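PDB 5HLJ: VP24 from White spot syndrome virus, which is a major envelope protein of the virion, probably held in the viral membrane by a transmembrane helix and contributing to the virion's outer layer. Local coordinates for the interface of chains A and B. Numbering follows the deposited sequence. Chains: chain A/B, VP24.

Contacts 1 and 2 are two patches of one interface between chains A and B, their C-alpha centres about 16 Å apart. Both draw on the same two strands, 105-114 and 161-170: chain B lends the end of the first and the start of the second to contact 1, while chain A puts A:Asp108 and A:Arg167 from them into contact 2. Chain B also brings B:Arg167 to contact 2, where it meets its own counterpart, but the other partners differ, in keeping with an interface that is not an exact two-fold. The deposited assembly holds three copies of VP24; the structure alone does not show whether this contact forms on the virion.

Contact 1: the interface of chains A and B. Residues chain A 129-133; chain B 113-115, 123, 163.
A:Tyr131, at the end of strand 128-131, meets B:Phe123 and B:Pro114 and buries 56 Å² against chain B, more than any other residue of this patch. Its CB methylene sits over the middle of the B:Phe123 ring, 3.4 Å from the centroid, in a CH-pi contact that uses the face of the phenylalanine and not its rim. B:Phe123 has CG between the backbone N and the carbonyl carbon (chi1 58°), which stands its ring up beside the chain A strand. From CB, with CG anti to the backbone N (chi1 168°), the tyrosine ring runs away from B:Phe123 and turns its CD1 edge to the carbonyl of B:Pro114, whose O lies in the ring plane 3.2 Å from A:Tyr131 CD1.

Next along the chain, the backbone of A:Phe132 is read by B:Ser113, which buries 39 Å². The amide N of A:Phe132 donates to the hydroxyl OG of B:Ser113 at 3.0 Å, nearly straight at 173°. As a donor, B:Ser113 OG turns back to the carbonyl B:Pro114 O of its neighbour at 2.9 Å. Any bond from the hydroxyl to the carbonyl of A:Phe132 is weak. The hydroxyl therefore relays between a backbone N-H of chain A and a backbone carbonyl of chain B, the same carbonyl that meets the tyrosine edge. What A:Phe132 brings to this meeting is its main-chain N and O.

Apolar groups close both flanks. On one, A:Val129 and the B:Pro114 ring meet at 3.9 Å between A:Val129 CG1 and B:Pro114 CG, while the proline CD rests near A:Leu130 O. On the other, B:Leu163, at the start of strand 161-170, reaches the loop after the chain A strand with one methyl branch. That methyl, B:Leu163 CD1, lies near the carbonyl of A:Phe132 and 3.9 Å from A:Lys133 CA.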
loop_
_atom_site.group_PDB
_atom_site.type_symbol
_atom_site.label_atom_id
_atom_site.label_comp_id
_atom_site.label_asym_id
_atom_site.label_seq_id
_atom_site.Cartn_x
_atom_site.Cartn_y
_atom_site.Cartn_z
ATOM N N VAL A 129 11.840 -2.933 -6.835
ATOM C CA VAL A 129 11.132 -1.675 -6.982
ATOM C C VAL A 129 9.940 -1.932 -7.907
ATOM O O VAL A 129 10.076 -2.523 -8.980
ATOM C CB VAL A 129 12.040 -0.558 -7.540
ATOM C CG1 VAL A 129 11.264 0.730 -7.755
ATOM C CG2 VAL A 129 13.186 -0.314 -6.599
ATOM N N LEU A 130 8.766 -1.525 -7.438
ATOM C CA LEU A 130 7.513 -1.676 -8.159
ATOM C C LEU A 130 7.210 -0.460 -9.010
ATOM O O LEU A 130 7.214 0.660 -8.502
ATOM C CB LEU A 130 6.371 -1.870 -7.173
ATOM C CG LEU A 130 5.661 -3.203 -7.036
ATOM C CD1 LEU A 130 4.485 -3.021 -6.080
ATOM C CD2 LEU A 130 5.170 -3.638 -8.390
ATOM N N TYR A 131 6.929 -0.668 -10.289
ATOM C CA TYR A 131 6.424 0.409 -11.117
ATOM C C TYR A 131 4.913 0.245 -11.359
ATOM O O TYR A 131 4.457 -0.804 -11.820
ATOM C CB TYR A 131 7.162 0.486 -12.468
ATOM C CG TYR A 131 6.434 1.408 -13.429
ATOM C CD1 TYR A 131 6.504 2.783 -13.282
ATOM C CD2 TYR A 131 5.615 0.901 -14.431
ATOM C CE1 TYR A 131 5.803 3.630 -14.125
ATOM C CE2 TYR A 131 4.899 1.739 -15.270
ATOM C CZ TYR A 131 5.006 3.099 -15.112
ATOM O OH TYR A 131 4.322 3.941 -15.942
ATOM N N PHE A 132 4.138 1.285 -11.058
ATOM C CA PHE A 132 2.730 1.284 -11.430
ATOM C C PHE A 132 2.151 2.682 -11.591
ATOM O O PHE A 132 2.271 3.525 -10.707
ATOM C CB PHE A 132 1.869 0.522 -10.405
ATOM C CG PHE A 132 0.417 0.443 -10.809
ATOM C CD1 PHE A 132 0.027 -0.354 -11.884
ATOM C CD2 PHE A 132 -0.543 1.207 -10.169
ATOM C CE1 PHE A 132 -1.301 -0.425 -12.283
ATOM C CE2 PHE A 132 -1.878 1.144 -10.556
ATOM C CZ PHE A 132 -2.256 0.317 -11.619
ATOM N N LYS A 133 1.482 2.894 -12.717
ATOM C CA LYS A 133 0.750 4.129 -13.005
ATOM C C LYS A 133 -0.758 3.845 -12.996
ATOM O O LYS A 133 -1.202 2.874 -13.616
ATOM C CB LYS A 133 1.209 4.667 -14.359
ATOM C CG LYS A 133 0.346 5.731 -15.015
ATOM C CD LYS A 133 0.991 6.091 -16.364
ATOM C CE LYS A 133 0.111 6.939 -17.260
ATOM N NZ LYS A 133 -0.068 8.302 -16.724
ATOM N N SER B 113 5.584 5.261 -6.503
ATOM C CA SER B 113 6.121 4.524 -7.612
ATOM C C SER B 113 6.994 5.501 -8.390
ATOM O O SER B 113 6.620 6.662 -8.540
ATOM C CB SER B 113 4.997 3.962 -8.482
ATOM O OG SER B 113 5.483 3.574 -9.761
ATOM N N PRO B 114 8.158 5.050 -8.877
ATOM C CA PRO B 114 8.871 5.894 -9.847
ATOM C C PRO B 114 7.998 6.098 -11.073
ATOM O O PRO B 114 7.205 5.202 -11.379
ATOM C CB PRO B 114 10.122 5.081 -10.188
ATOM C CG PRO B 114 9.723 3.638 -9.900
ATOM C CD PRO B 114 8.799 3.733 -8.704
ATOM N N GLY B 115 8.096 7.256 -11.719
ATOM C CA GLY B 115 7.465 7.467 -13.012
ATOM C C GLY B 115 8.389 6.958 -14.114
ATOM O O GLY B 115 9.517 6.539 -13.839
ATOM N N PHE B 123 12.009 2.631 -15.793
ATOM C CA PHE B 123 11.797 3.389 -14.564
ATOM C C PHE B 123 13.009 3.265 -13.661
ATOM O O PHE B 123 13.749 2.297 -13.745
ATOM C CB PHE B 123 10.520 2.928 -13.839
ATOM C CG PHE B 123 10.510 1.464 -13.473
ATOM C CD1 PHE B 123 10.019 0.508 -14.373
ATOM C CD2 PHE B 123 10.962 1.041 -12.226
ATOM C CE1 PHE B 123 9.994 -0.837 -14.042
ATOM C CE2 PHE B 123 10.940 -0.322 -11.883
ATOM C CZ PHE B 123 10.461 -1.261 -12.796
ATOM N N LEU B 163 5.391 9.018 -8.662
ATOM C CA LEU B 163 3.934 9.030 -8.566
ATOM C C LEU B 163 3.577 8.788 -7.123
ATOM O O LEU B 163 4.088 7.859 -6.506
ATOM C CB LEU B 163 3.312 7.964 -9.461
ATOM C CG LEU B 163 3.836 7.959 -10.899
ATOM C CD1 LEU B 163 3.296 6.770 -11.711
ATOM C CD2 LEU B 163 3.459 9.282 -11.548
#

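Contact 2: the interface of chains A and B. Residues chain A 108, 167; chain B 18-20, 22, 167.
Strand 161-170 of chain A reaches here across the start of strand 19-28 of chain B, with A:Arg167 as the main bridging side chain, hiding 75 Å² against its partner. The arginine leaves its strand with CG anti to the backbone N (chi1 -179°) and stays extended to NE, carrying the guanidinium over B:Ile20. There B:Ile20 CG1 comes up under one face of the flat group, off centre toward A:Arg167 NE, at 3.3 Å from that atom. The outer NH2 reaches on past B:Glu19 CA, and B:Ser18 O lies at the guanidinium edge, in plane but 3.8 Å from A:Arg167 NH2.

Behind the arginine, A:Asp108 on strand 105-114 makes a long salt bridge within chain A, A:Asp108 OD2 to A:Arg167 NE at 3.7 Å, which may temper the charge. Its other oxygen, A:Asp108 OD1, takes a weak hydrogen bond from B:Asn22 ND2 at 3.4 Å, bent to 130°.

The edge of the A:Arg167 guanidinium, at NH1, comes in over the rim of the B:Arg167 group, with the planes at right angles. A:Arg167 NH1 and B:Arg167 NH1 are modelled 2.8 Å apart; two donors so close would be expected to repel, and this approach is doubtful. In the deposited assembly the patch extends the chain A-chain B interface, mainly by laying an arginine over an isoleucine; whether it does so on the virion the structure alone does not show.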
loop_
_atom_site.group_PDB
_atom_site.type_symbol
_atom_site.label_atom_id
_atom_site.label_comp_id
_atom_site.label_asym_id
_atom_site.label_seq_id
_atom_site.Cartn_x
_atom_site.Cartn_y
_atom_site.Cartn_z
ATOM N N ASP A 108 -6.134 1.904 -8.908
ATOM C CA ASP A 108 -5.452 2.990 -8.198
ATOM C C ASP A 108 -4.020 2.686 -7.851
ATOM O O ASP A 108 -3.154 3.559 -7.921
ATOM C CB ASP A 108 -6.177 3.307 -6.894
ATOM C CG ASP A 108 -7.468 4.004 -7.110
ATOM O OD1 ASP A 108 -7.480 5.011 -7.854
ATOM O OD2 ASP A 108 -8.475 3.537 -6.540
ATOM N N ARG A 167 -6.010 -2.280 -6.043
ATOM C CA ARG A 167 -7.170 -1.546 -5.576
ATOM C C ARG A 167 -8.004 -1.046 -6.742
ATOM O O ARG A 167 -7.510 -0.333 -7.607
ATOM C CB ARG A 167 -6.767 -0.373 -4.674
ATOM C CG ARG A 167 -7.992 0.390 -4.163
ATOM C CD ARG A 167 -7.639 1.470 -3.142
ATOM N NE ARG A 167 -8.696 2.484 -3.029
ATOM C CZ ARG A 167 -9.211 2.909 -1.871
ATOM N NH1 ARG A 167 -8.782 2.397 -0.713
ATOM N NH2 ARG A 167 -10.160 3.849 -1.864
ATOM N N SER B 18 -13.459 6.434 2.340
ATOM C CA SER B 18 -12.054 6.583 2.002
ATOM C C SER B 18 -11.847 6.689 0.508
ATOM O O SER B 18 -12.636 6.176 -0.264
ATOM C CB SER B 18 -11.249 5.408 2.528
ATOM O OG SER B 18 -11.407 5.299 3.924
ATOM N N GLU B 19 -10.766 7.343 0.107
ATOM C CA GLU B 19 -10.439 7.444 -1.298
ATOM C C GLU B 19 -8.933 7.607 -1.478
ATOM O O GLU B 19 -8.253 8.154 -0.612
ATOM C CB GLU B 19 -11.210 8.607 -1.924
ATOM C CG GLU B 19 -11.059 8.718 -3.423
ATOM C CD GLU B 19 -11.984 9.755 -4.035
ATOM O OE1 GLU B 19 -12.824 10.332 -3.296
ATOM O OE2 GLU B 19 -11.877 9.973 -5.261
ATOM N N ILE B 20 -8.413 7.096 -2.589
ATOM C CA ILE B 20 -7.021 7.272 -2.951
ATOM C C ILE B 20 -6.854 8.490 -3.853
ATOM O O ILE B 20 -7.601 8.667 -4.810
ATOM C CB ILE B 20 -6.473 6.037 -3.666
ATOM C CG1 ILE B 20 -6.459 4.834 -2.726
ATOM C CG2 ILE B 20 -5.072 6.273 -4.125
ATOM C CD1 ILE B 20 -5.422 4.919 -1.663
ATOM N N ASN B 22 -4.215 10.289 -6.314
ATOM C CA ASN B 22 -2.985 10.021 -7.064
ATOM C C ASN B 22 -2.425 11.313 -7.655
ATOM O O ASN B 22 -3.066 11.951 -8.490
ATOM C CB ASN B 22 -3.225 8.990 -8.173
ATOM C CG ASN B 22 -3.608 7.611 -7.626
ATOM O OD1 ASN B 22 -2.796 6.940 -6.997
ATOM N ND2 ASN B 22 -4.850 7.187 -7.873
ATOM N N ARG B 167 -3.909 7.873 0.743
ATOM C CA ARG B 167 -5.260 7.484 1.099
ATOM C C ARG B 167 -5.873 8.474 2.073
ATOM O O ARG B 167 -5.328 8.725 3.141
ATOM C CB ARG B 167 -5.299 6.070 1.690
ATOM C CG ARG B 167 -6.727 5.649 2.048
ATOM C CD ARG B 167 -6.825 4.192 2.497
ATOM N NE ARG B 167 -8.044 3.939 3.275
ATOM C CZ ARG B 167 -8.885 2.925 3.051
ATOM N NH1 ARG B 167 -8.654 2.065 2.053
ATOM N NH2 ARG B 167 -9.963 2.763 3.823
#